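Local coordinates for periplasmic binding protein/LacI transcriptional regulator (Burkholderia multivorans, PDB 4YLE), which probably captures a sugar or similar small solute in the periplasm and passes it to an ABC transporter, at residues Ala95-Pro100 and Phe285-Ala290; Gly117-Asn122 and Lys292-His297; Ser215-Glu220 and Lys225-Gly230; Ile236-Ala241 and Val251-Tyr256. All coordinates share one frame; numbering follows the deposited sequence.

How the contacts relate
The contacts fall into two pairs, one in each lobe of a two-lobed periplasmic binding protein. Contacts 1 and 2 pack successive parts of helix 279-295 on the neighbouring strands 95-98 and 119-123; their centres are 9 Å apart, and I96 N lies 2.8 Å from I119 O in a probable hydrogen bond. Contacts 3 and 4, with centres 8 Å apart, meet across strands 226-229 and 252-254 of the other sheet, where L227 N is 2.8 Å from Y252 O. Contacts 1 and 3 are about 35 Å apart between centres. The bound unknown ligand lies about 13 Å from the side chain of V97 and about 14 Å from that of V253.

Contact 1. Residues Ala95-Pro100 and Phe285-Ala290; sequences AIVLAP and FGIDTA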
loop_
_atom_site.group_PDB
_atom_site.type_symbol
_atom_site.label_atom_id
_atom_site.label_comp_id
_atom_site.label_asym_id
_atom_site.label_seq_id
_atom_site.Cartn_x
_atom_site.Cartn_y
_atom_site.Cartn_z
ATOM N N ALA A 95 19.207 -10.266 4.513
ATOM C CA ALA A 95 17.887 -10.311 3.940
ATOM C C ALA A 95 17.407 -8.903 3.672
ATOM O O ALA A 95 17.832 -7.964 4.339
ATOM C CB ALA A 95 16.919 -11.037 4.876
ATOM N N ILE A 96 16.520 -8.783 2.686
ATOM C CA ILE A 96 15.863 -7.526 2.348
ATOM C C ILE A 96 14.371 -7.755 2.281
ATOM O O ILE A 96 13.910 -8.660 1.589
ATOM C CB ILE A 96 16.330 -6.968 0.992
ATOM C CG1 ILE A 96 17.787 -6.548 1.056
ATOM C CG2 ILE A 96 15.463 -5.761 0.601
ATOM C CD1 ILE A 96 18.381 -6.227 -0.303
ATOM N N VAL A 97 13.631 -6.940 3.019
ATOM C CA VAL A 97 12.189 -6.977 3.048
ATOM C C VAL A 97 11.738 -5.707 2.342
ATOM O O VAL A 97 11.986 -4.616 2.848
ATOM C CB VAL A 97 11.646 -7.018 4.478
ATOM C CG1 VAL A 97 10.145 -7.041 4.468
ATOM C CG2 VAL A 97 12.199 -8.268 5.228
ATOM N N LEU A 98 11.133 -5.855 1.164
ATOM C CA LEU A 98 10.925 -4.732 0.278
ATOM C C LEU A 98 9.436 -4.498 0.020
ATOM O O LEU A 98 8.723 -5.439 -0.343
ATOM C CB LEU A 98 11.641 -4.983 -1.050
ATOM C CG LEU A 98 11.383 -3.973 -2.174
ATOM C CD1 LEU A 98 11.968 -2.619 -1.831
ATOM C CD2 LEU A 98 11.951 -4.525 -3.490
ATOM N N ALA A 99 8.991 -3.246 0.222
ATOM C CA ALA A 99 7.667 -2.744 -0.232
ATOM C C ALA A 99 7.882 -1.892 -1.484
ATOM O O ALA A 99 8.198 -0.711 -1.373
ATOM C CB ALA A 99 6.979 -1.912 0.855
ATOM N N PRO A 100 7.753 -2.494 -2.683
ATOM C CA PRO A 100 8.297 -1.813 -3.871
ATOM C C PRO A 100 7.436 -0.662 -4.378
ATOM O O PRO A 100 6.201 -0.756 -4.371
ATOM C CB PRO A 100 8.380 -2.945 -4.903
ATOM C CG PRO A 100 7.406 -3.949 -4.473
ATOM C CD PRO A 100 7.332 -3.878 -2.979
ATOM N N PHE A 285 5.968 -9.841 9.670
ATOM C CA PHE A 285 5.812 -11.182 9.107
ATOM C C PHE A 285 6.812 -11.298 7.958
ATOM O O PHE A 285 7.344 -12.358 7.677
ATOM C CB PHE A 285 4.384 -11.433 8.610
ATOM C CG PHE A 285 3.389 -11.812 9.672
ATOM C CD1 PHE A 285 3.536 -11.424 10.997
ATOM C CD2 PHE A 285 2.260 -12.521 9.316
ATOM C CE1 PHE A 285 2.581 -11.763 11.939
ATOM C CE2 PHE A 285 1.324 -12.867 10.246
ATOM C CZ PHE A 285 1.483 -12.489 11.557
ATOM N N GLY A 286 7.071 -10.193 7.263
ATOM C CA GLY A 286 8.096 -10.215 6.234
ATOM C C GLY A 286 9.465 -10.544 6.817
ATOM O O GLY A 286 10.196 -11.387 6.288
ATOM N N ILE A 287 9.828 -9.829 7.880
ATOM C CA ILE A 287 11.087 -10.069 8.586
ATOM C C ILE A 287 11.139 -11.526 9.077
ATOM O O ILE A 287 12.134 -12.213 8.858
ATOM C CB ILE A 287 11.260 -9.087 9.764
ATOM C CG1 ILE A 287 11.454 -7.667 9.237
ATOM C CG2 ILE A 287 12.460 -9.489 10.630
ATOM C CD1 ILE A 287 11.249 -6.561 10.273
ATOM N N ASP A 288 10.068 -12.009 9.699
ATOM C CA ASP A 288 10.054 -13.389 10.219
ATOM C C ASP A 288 10.257 -14.407 9.105
ATOM O O ASP A 288 10.994 -15.394 9.274
ATOM C CB ASP A 288 8.749 -13.695 10.944
ATOM C CG ASP A 288 8.772 -13.304 12.411
ATOM O OD1 ASP A 288 9.868 -13.005 12.951
ATOM O OD2 ASP A 288 7.673 -13.324 13.023
ATOM N N THR A 289 9.604 -14.170 7.971
ATOM C CA THR A 289 9.735 -15.031 6.809
ATOM C C THR A 289 11.212 -15.146 6.404
ATOM O O THR A 289 11.727 -16.252 6.158
ATOM C CB THR A 289 8.890 -14.499 5.626
ATOM O OG1 THR A 289 7.502 -14.576 5.970
ATOM C CG2 THR A 289 9.136 -15.363 4.388
ATOM N N ALA A 290 11.899 -14.009 6.370
ATOM C CA ALA A 290 13.303 -13.970 5.985
ATOM C C ALA A 290 14.173 -14.683 7.025
ATOM O O ALA A 290 15.043 -15.488 6.692
ATOM C CB ALA A 290 13.742 -12.530 5.805
#
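V97 lies against the backbone of the helical turn that begins at G286, while A95, two residues earlier on the same strand face, meets A290 one turn further along. A chi1 of 179° swings the CG1 methyl of V97 over G286, 4.2 Å from G286 CA. Glycine suits the site because it has no side chain to compete with the valine methyl, and V97 CA and G286 CA are 6.1 Å apart. The second branch of V97, CG2, lies beside the backbone N and reaches the next peptide link, 3.9 Å from I287 N; it also meets I287 CG1 at 4.1 Å. Strand 95-98 belongs to the parallel core of one Rossmann-like lobe of the periplasmic binding protein fold, and helix 279-295 covers one face of it, nearly antiparallel to the strand at 152°, with the short axes 8.4 Å apart. V97 shares that face with V35, L37 and I123, whereas I96 points away, to helix 78-90. At the other end of the contact two small residues let helix and strand come close: A95 CB and A290 CB touch methyl to methyl at 3.6 Å.

Contact 2. Residues Gly117-Asn122 and Lys292-His297; sequences GIIVVN and KAIAEH
The last turn of helix 279-295 packs on the parallel part of the mixed sheet in this Rossmann-like lobe, where I119 of strand 119-123 receives A293 and I294. Isoleucine suits this place because its branched side chain offers two separate apolar contacts. The CG2 methyl of I119 meets A293 CB at 4.3 Å, and I119 CG1, set beside the backbone N (chi1 -65°), meets I294 CG1 at the same separation. A293 aims its methyl at the strand, and its small size keeps the helix near the sheet. I294 starts out along the flank of the helix, but its CG1 branch bends in to I119 and its side chain also touches A95 of the adjoining strand. Q300 and L303, in the loop beyond the helix, cover I119 as well, and Q300 OE1 accepts a hydrogen bond from V120 N.

Each segment also contains the positive-phi residue of a Schellman motif. G117, with no CB to press on the preceding carbonyl, ends helix 107-115. At the end of helix 279-295 the corresponding residue is H297, whose N bonds to I294 O at 3.1 Å, while R298 N turns back to A293 O. The same I294 O sits 4.1 Å above the centre of the H297 ring.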
loop_
_atom_site.group_PDB
_atom_site.type_symbol
_atom_site.label_atom_id
_atom_site.label_comp_id
_atom_site.label_asym_id
_atom_site.label_seq_id
_atom_site.Cartn_x
_atom_site.Cartn_y
_atom_site.Cartn_z
ATOM N N GLY A 117 23.109 -13.690 -3.025
ATOM C CA GLY A 117 22.922 -14.572 -1.892
ATOM C C GLY A 117 22.060 -13.987 -0.788
ATOM O O GLY A 117 21.984 -14.548 0.304
ATOM N N ILE A 118 21.412 -12.858 -1.066
ATOM C CA ILE A 118 20.523 -12.232 -0.092
ATOM C C ILE A 118 19.121 -12.815 -0.231
ATOM O O ILE A 118 18.649 -13.050 -1.340
ATOM C CB ILE A 118 20.494 -10.695 -0.291
ATOM C CG1 ILE A 118 21.915 -10.126 -0.145
ATOM C CG2 ILE A 118 19.534 -10.025 0.683
ATOM C CD1 ILE A 118 22.032 -8.639 -0.430
ATOM N N ILE A 119 18.456 -13.055 0.893
ATOM C CA ILE A 119 17.074 -13.497 0.871
ATOM C C ILE A 119 16.225 -12.239 0.706
ATOM O O ILE A 119 16.389 -11.284 1.444
ATOM C CB ILE A 119 16.702 -14.288 2.172
ATOM C CG1 ILE A 119 17.524 -15.588 2.245
ATOM C CG2 ILE A 119 15.190 -14.606 2.257
ATOM C CD1 ILE A 119 17.277 -16.557 1.083
ATOM N N VAL A 120 15.341 -12.238 -0.281
ATOM C CA VAL A 120 14.394 -11.126 -0.456
ATOM C C VAL A 120 12.979 -11.591 -0.249
ATOM O O VAL A 120 12.562 -12.584 -0.820
ATOM C CB VAL A 120 14.524 -10.521 -1.856
ATOM C CG1 VAL A 120 13.555 -9.355 -2.029
ATOM C CG2 VAL A 120 15.983 -10.111 -2.131
ATOM N N VAL A 121 12.239 -10.833 0.565
ATOM C CA VAL A 121 10.833 -11.039 0.807
ATOM C C VAL A 121 10.131 -9.768 0.377
ATOM O O VAL A 121 10.594 -8.682 0.671
ATOM C CB VAL A 121 10.550 -11.320 2.285
ATOM C CG1 VAL A 121 9.079 -11.521 2.526
ATOM C CG2 VAL A 121 11.335 -12.564 2.767
ATOM N N ASN A 122 9.030 -9.955 -0.324
ATOM C CA ASN A 122 8.217 -8.896 -0.915
ATOM C C ASN A 122 7.047 -8.673 0.022
ATOM O O ASN A 122 6.338 -9.630 0.342
ATOM C CB ASN A 122 7.779 -9.379 -2.301
ATOM C CG ASN A 122 6.920 -8.407 -3.087
ATOM O OD1 ASN A 122 6.448 -8.793 -4.148
ATOM N ND2 ASN A 122 6.747 -7.165 -2.620
ATOM N N LYS A 292 13.307 -16.987 9.154
ATOM C CA LYS A 292 13.029 -18.416 9.163
ATOM C C LYS A 292 13.805 -19.107 8.037
ATOM O O LYS A 292 14.420 -20.171 8.229
ATOM C CB LYS A 292 11.517 -18.644 9.055
ATOM C CG LYS A 292 10.828 -18.329 10.375
ATOM C CD LYS A 292 9.365 -18.675 10.367
ATOM C CE LYS A 292 8.763 -18.471 11.752
ATOM N NZ LYS A 292 7.307 -18.794 11.776
ATOM N N ALA A 293 13.827 -18.468 6.872
ATOM C CA ALA A 293 14.585 -18.986 5.742
ATOM C C ALA A 293 16.051 -19.054 6.123
ATOM O O ALA A 293 16.707 -20.070 5.906
ATOM C CB ALA A 293 14.370 -18.122 4.512
ATOM N N ILE A 294 16.560 -17.994 6.734
ATOM C CA ILE A 294 17.977 -17.943 7.114
ATOM C C ILE A 294 18.301 -18.989 8.179
ATOM O O ILE A 294 19.389 -19.602 8.157
ATOM C CB ILE A 294 18.363 -16.538 7.626
ATOM C CG1 ILE A 294 18.346 -15.539 6.470
ATOM C CG2 ILE A 294 19.714 -16.555 8.329
ATOM C CD1 ILE A 294 18.443 -14.081 6.891
ATOM N N ALA A 295 17.370 -19.197 9.107
ATOM C CA ALA A 295 17.575 -20.167 10.186
ATOM C C ALA A 295 17.771 -21.581 9.619
ATOM O O ALA A 295 18.518 -22.413 10.178
ATOM C CB ALA A 295 16.392 -20.144 11.170
ATOM N N GLU A 296 17.104 -21.850 8.504
ATOM C CA GLU A 296 17.093 -23.185 7.937
ATOM C C GLU A 296 18.026 -23.263 6.726
ATOM O O GLU A 296 18.047 -24.275 6.023
ATOM C CB GLU A 296 15.663 -23.595 7.550
ATOM C CG GLU A 296 14.691 -23.761 8.755
ATOM C CD GLU A 296 13.308 -24.241 8.348
ATOM O OE1 GLU A 296 13.027 -24.302 7.131
ATOM O OE2 GLU A 296 12.495 -24.556 9.240
ATOM N N HIS A 297 18.801 -22.204 6.509
ATOM C CA HIS A 297 19.733 -22.116 5.385
ATOM C C HIS A 297 19.065 -22.398 4.039
ATOM O O HIS A 297 19.661 -23.048 3.163
ATOM C CB HIS A 297 20.906 -23.080 5.596
ATOM C CG HIS A 297 21.706 -22.788 6.830
ATOM N ND1 HIS A 297 22.681 -21.815 6.868
ATOM C CD2 HIS A 297 21.663 -23.330 8.072
ATOM C CE1 HIS A 297 23.211 -21.776 8.079
ATOM N NE2 HIS A 297 22.609 -22.682 8.829
#

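Contact 3. Residues Ser215-Glu220 and Lys225-Gly230; sequences SAMLNE and KALLCG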
loop_
_atom_site.group_PDB
_atom_site.type_symbol
_atom_site.label_atom_id
_atom_site.label_comp_id
_atom_site.label_asym_id
_atom_site.label_seq_id
_atom_site.Cartn_x
_atom_site.Cartn_y
_atom_site.Cartn_z
ATOM N N SER A 215 -10.881 17.257 -7.077
ATOM C CA SER A 215 -11.424 18.553 -7.478
ATOM C C SER A 215 -11.870 18.546 -8.929
ATOM O O SER A 215 -12.933 19.095 -9.261
ATOM C CB SER A 215 -10.393 19.643 -7.234
ATOM O OG SER A 215 -10.329 19.935 -5.834
ATOM N N ALA A 216 -11.072 17.921 -9.788
ATOM C CA ALA A 216 -11.429 17.801 -11.186
ATOM C C ALA A 216 -12.705 16.977 -11.322
ATOM O O ALA A 216 -13.579 17.330 -12.105
ATOM C CB ALA A 216 -10.302 17.173 -11.988
HETATM N N MSE A 217 -12.815 15.882 -10.566
HETATM C CA MSE A 217 -13.973 15.008 -10.697
HETATM C C MSE A 217 -15.261 15.713 -10.230
HETATM O O MSE A 217 -16.297 15.584 -10.866
HETATM C CB MSE A 217 -13.762 13.719 -9.898
HETATM C CG MSE A 217 -12.824 12.817 -10.552
HETATM SE SE MSE A 217 -12.535 11.302 -9.347
HETATM C CE MSE A 217 -11.384 10.307 -10.607
ATOM N N LEU A 218 -15.178 16.435 -9.111
ATOM C CA LEU A 218 -16.305 17.210 -8.623
ATOM C C LEU A 218 -16.711 18.276 -9.632
ATOM O O LEU A 218 -17.906 18.538 -9.848
ATOM C CB LEU A 218 -15.969 17.857 -7.270
ATOM C CG LEU A 218 -15.800 16.834 -6.151
ATOM C CD1 LEU A 218 -15.027 17.467 -4.997
ATOM C CD2 LEU A 218 -17.119 16.304 -5.653
ATOM N N ASN A 219 -15.726 18.910 -10.251
ATOM C CA ASN A 219 -16.041 19.902 -11.283
ATOM C C ASN A 219 -16.678 19.244 -12.505
ATOM O O ASN A 219 -17.613 19.798 -13.093
ATOM C CB ASN A 219 -14.795 20.687 -11.707
ATOM C CG ASN A 219 -14.356 21.699 -10.666
ATOM O OD1 ASN A 219 -15.179 22.337 -10.031
ATOM N ND2 ASN A 219 -13.054 21.870 -10.510
ATOM N N GLU A 220 -16.164 18.082 -12.898
ATOM C CA GLU A 220 -16.662 17.398 -14.105
ATOM C C GLU A 220 -18.075 16.845 -13.912
ATOM O O GLU A 220 -18.882 16.819 -14.854
ATOM C CB GLU A 220 -15.710 16.251 -14.513
ATOM C CG GLU A 220 -16.030 15.666 -15.899
ATOM C CD GLU A 220 -15.029 14.591 -16.341
ATOM O OE1 GLU A 220 -14.022 14.359 -15.644
ATOM O OE2 GLU A 220 -15.250 13.984 -17.402
ATOM N N LYS A 225 -21.599 11.516 -6.260
ATOM C CA LYS A 225 -22.082 11.165 -4.923
ATOM C C LYS A 225 -21.004 10.624 -3.993
ATOM O O LYS A 225 -21.198 10.615 -2.781
ATOM C CB LYS A 225 -23.187 10.126 -5.044
ATOM C CG LYS A 225 -24.408 10.640 -5.745
ATOM C CD LYS A 225 -25.183 11.579 -4.840
ATOM C CE LYS A 225 -26.566 11.837 -5.412
ATOM N NZ LYS A 225 -27.436 12.555 -4.446
ATOM N N ALA A 226 -19.873 10.168 -4.540
ATOM C CA ALA A 226 -18.821 9.630 -3.710
ATOM C C ALA A 226 -17.492 9.606 -4.438
ATOM O O ALA A 226 -17.423 9.553 -5.670
ATOM C CB ALA A 226 -19.162 8.234 -3.258
ATOM N N LEU A 227 -16.445 9.643 -3.638
ATOM C CA LEU A 227 -15.083 9.487 -4.104
ATOM C C LEU A 227 -14.458 8.321 -3.367
ATOM O O LEU A 227 -14.375 8.350 -2.148
ATOM C CB LEU A 227 -14.283 10.747 -3.832
ATOM C CG LEU A 227 -14.724 11.947 -4.675
ATOM C CD1 LEU A 227 -14.411 13.297 -4.002
ATOM C CD2 LEU A 227 -14.115 11.880 -6.065
ATOM N N LEU A 228 -14.032 7.306 -4.120
ATOM C CA LEU A 228 -13.461 6.108 -3.532
ATOM C C LEU A 228 -11.952 6.181 -3.745
ATOM O O LEU A 228 -11.490 6.135 -4.895
ATOM C CB LEU A 228 -14.031 4.847 -4.177
ATOM C CG LEU A 228 -15.534 4.574 -4.063
ATOM C CD1 LEU A 228 -16.360 5.523 -4.909
ATOM C CD2 LEU A 228 -15.814 3.129 -4.450
ATOM N N CYS A 229 -11.191 6.294 -2.659
ATOM C CA CYS A 229 -9.772 6.603 -2.729
ATOM C C CYS A 229 -8.929 5.430 -2.321
ATOM O O CYS A 229 -9.197 4.804 -1.299
ATOM C CB CYS A 229 -9.429 7.798 -1.847
ATOM S SG CYS A 229 -10.368 9.262 -2.276
ATOM N N GLY A 230 -7.897 5.175 -3.118
ATOM C CA GLY A 230 -7.015 4.049 -2.925
ATOM C C GLY A 230 -6.155 4.082 -1.660
ATOM O O GLY A 230 -5.629 3.058 -1.236
#
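No ring or other flat group takes part where M217 and L218 meet L227; the contact is made by aliphatic and selenoether side chains. M217, a selenomethionine, sets off toward the strand, and with its chain extended beyond CG (chi2 175°) the selenium comes to lie 3.7 Å from L227 CD2. The two side chains cross at a slant. The forked end of L227 serves both helix residues: CD2 takes the selenium, and L227 CD1 lies 4.3 Å from L218 CD1. L218 leaves the helix along its flank, yet its terminal methyl turns in to the same leucine. The long, unbranched chain of methionine (here selenomethionine) suits position 217, since M217 CA is 8.7 Å from L227 CA, and a forked leucine suits a strand position that faces two adjacent helix residues, one methyl for each.

Helix 207-220 and strand 226-229 are the closing elements of a beta-alpha-beta crossover that starts at strand 196-202 and passes strand 166-171 in the parallel sheet. M217 reaches on to V170 of strand 166-171 and to S199 and Q201 of strand 196-202, while L227 also touches V242 and L218 touches A241, both of helix 232-244.

Contact 4. Residues Ile236-Ala241 and Val251-Tyr256; sequences IGAVSA and VYVVGY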
loop_
_atom_site.group_PDB
_atom_site.type_symbol
_atom_site.label_atom_id
_atom_site.label_comp_id
_atom_site.label_asym_id
_atom_site.label_seq_id
_atom_site.Cartn_x
_atom_site.Cartn_y
_atom_site.Cartn_z
ATOM N N ILE A 236 -7.647 12.198 2.256
ATOM C CA ILE A 236 -7.479 13.492 2.920
ATOM C C ILE A 236 -7.525 14.578 1.861
ATOM O O ILE A 236 -8.191 15.603 2.039
ATOM C CB ILE A 236 -6.152 13.546 3.723
ATOM C CG1 ILE A 236 -6.278 12.632 4.941
ATOM C CG2 ILE A 236 -5.793 14.970 4.119
ATOM C CD1 ILE A 236 -4.952 12.383 5.687
ATOM N N GLY A 237 -6.838 14.360 0.745
ATOM C CA GLY A 237 -6.946 15.273 -0.377
ATOM C C GLY A 237 -8.374 15.440 -0.856
ATOM O O GLY A 237 -8.829 16.598 -1.085
ATOM N N ALA A 238 -9.096 14.323 -0.988
ATOM C CA ALA A 238 -10.498 14.362 -1.466
ATOM C C ALA A 238 -11.434 15.092 -0.475
ATOM O O ALA A 238 -12.293 15.872 -0.887
ATOM C CB ALA A 238 -10.985 12.938 -1.740
ATOM N N VAL A 239 -11.245 14.874 0.822
ATOM C CA VAL A 239 -11.975 15.613 1.850
ATOM C C VAL A 239 -11.784 17.139 1.688
ATOM O O VAL A 239 -12.760 17.910 1.706
ATOM C CB VAL A 239 -11.533 15.146 3.280
ATOM C CG1 VAL A 239 -11.938 16.146 4.366
ATOM C CG2 VAL A 239 -12.146 13.826 3.565
ATOM N N SER A 240 -10.550 17.585 1.458
ATOM C CA SER A 240 -10.305 18.998 1.167
ATOM C C SER A 240 -11.020 19.485 -0.086
ATOM O O SER A 240 -11.516 20.621 -0.130
ATOM C CB SER A 240 -8.808 19.258 1.006
ATOM O OG SER A 240 -8.138 19.044 2.236
ATOM N N ALA A 241 -11.050 18.651 -1.119
ATOM C CA ALA A 241 -11.683 19.064 -2.369
ATOM C C ALA A 241 -13.197 19.179 -2.183
ATOM O O ALA A 241 -13.829 20.100 -2.710
ATOM C CB ALA A 241 -11.340 18.073 -3.503
ATOM N N VAL A 251 -21.173 14.459 -0.447
ATOM C CA VAL A 251 -20.325 13.574 -1.239
ATOM C C VAL A 251 -19.542 12.738 -0.251
ATOM O O VAL A 251 -18.851 13.287 0.611
ATOM C CB VAL A 251 -19.367 14.355 -2.166
ATOM C CG1 VAL A 251 -18.384 13.403 -2.891
ATOM C CG2 VAL A 251 -20.165 15.163 -3.172
ATOM N N TYR A 252 -19.728 11.428 -0.316
ATOM C CA TYR A 252 -19.022 10.519 0.562
ATOM C C TYR A 252 -17.582 10.343 0.116
ATOM O O TYR A 252 -17.283 10.362 -1.084
ATOM C CB TYR A 252 -19.711 9.160 0.599
ATOM C CG TYR A 252 -21.014 9.145 1.373
ATOM C CD1 TYR A 252 -21.011 9.299 2.746
ATOM C CD2 TYR A 252 -22.226 8.939 0.736
ATOM C CE1 TYR A 252 -22.182 9.258 3.481
ATOM C CE2 TYR A 252 -23.412 8.913 1.462
ATOM C CZ TYR A 252 -23.378 9.070 2.836
ATOM O OH TYR A 252 -24.549 9.048 3.574
ATOM N N VAL A 253 -16.704 10.155 1.095
ATOM C CA VAL A 253 -15.312 9.784 0.836
ATOM C C VAL A 253 -14.940 8.510 1.604
ATOM O O VAL A 253 -15.211 8.409 2.806
ATOM C CB VAL A 253 -14.337 10.908 1.248
ATOM C CG1 VAL A 253 -12.902 10.488 1.060
ATOM C CG2 VAL A 253 -14.624 12.176 0.495
ATOM N N VAL A 254 -14.349 7.544 0.903
ATOM C CA VAL A 254 -13.743 6.393 1.558
ATOM C C VAL A 254 -12.278 6.319 1.196
ATOM O O VAL A 254 -11.874 6.773 0.141
ATOM C CB VAL A 254 -14.448 5.079 1.217
ATOM C CG1 VAL A 254 -15.908 5.108 1.754
ATOM C CG2 VAL A 254 -14.381 4.797 -0.289
ATOM N N GLY A 255 -11.495 5.699 2.083
ATOM C CA GLY A 255 -10.073 5.532 1.876
ATOM C C GLY A 255 -9.633 4.131 2.214
ATOM O O GLY A 255 -10.410 3.178 2.111
ATOM N N TYR A 256 -8.369 4.030 2.592
ATOM C CA TYR A 256 -7.714 2.748 2.834
ATOM C C TYR A 256 -6.415 3.051 3.570
ATOM O O TYR A 256 -5.629 3.850 3.073
ATOM C CB TYR A 256 -7.426 2.063 1.499
ATOM C CG TYR A 256 -7.250 0.564 1.496
ATOM C CD1 TYR A 256 -8.315 -0.250 1.206
ATOM C CD2 TYR A 256 -6.002 -0.014 1.689
ATOM C CE1 TYR A 256 -8.170 -1.612 1.134
ATOM C CE2 TYR A 256 -5.863 -1.410 1.601
ATOM C CZ TYR A 256 -6.973 -2.167 1.337
ATOM O OH TYR A 256 -6.799 -3.525 1.254
#
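Between 236-241 and 251-256 the backbones come closest at V239 and V253, whose CA atoms are 6.8 Å apart, and no hydrogen bond links the two segments. V253 projects from the strand into the notch between A238 and V239. Its CG1, placed opposite the backbone N by a chi1 of 176°, is the nearer branch to each, with V253 CG1 4.2 Å from both A238 CB and V239 CG2. V253 CG2 is hardly further off, 4.3 Å from A238 CB and equally far from V239 CG2. Beta-branched valine fits here: it is comfortable in extended backbone and presents two methyls close to the main chain, where the helix lies. The helix and strand are the second and third elements of a beta-alpha-beta unit that begins with strand 226-229, and strand 252-254 is an edge strand of the four-stranded parallel sheet in this lobe. A238, with only a methyl, can settle over the sheet and also touches L227 and C229 of the first strand. V239 is at the side of the helix, where it meets V271 in a loop. Y252 and V254, flanking V253 along the strand, turn to the other sheet face and pack on helix 146-160, Y252 against L157 and V254 against V153.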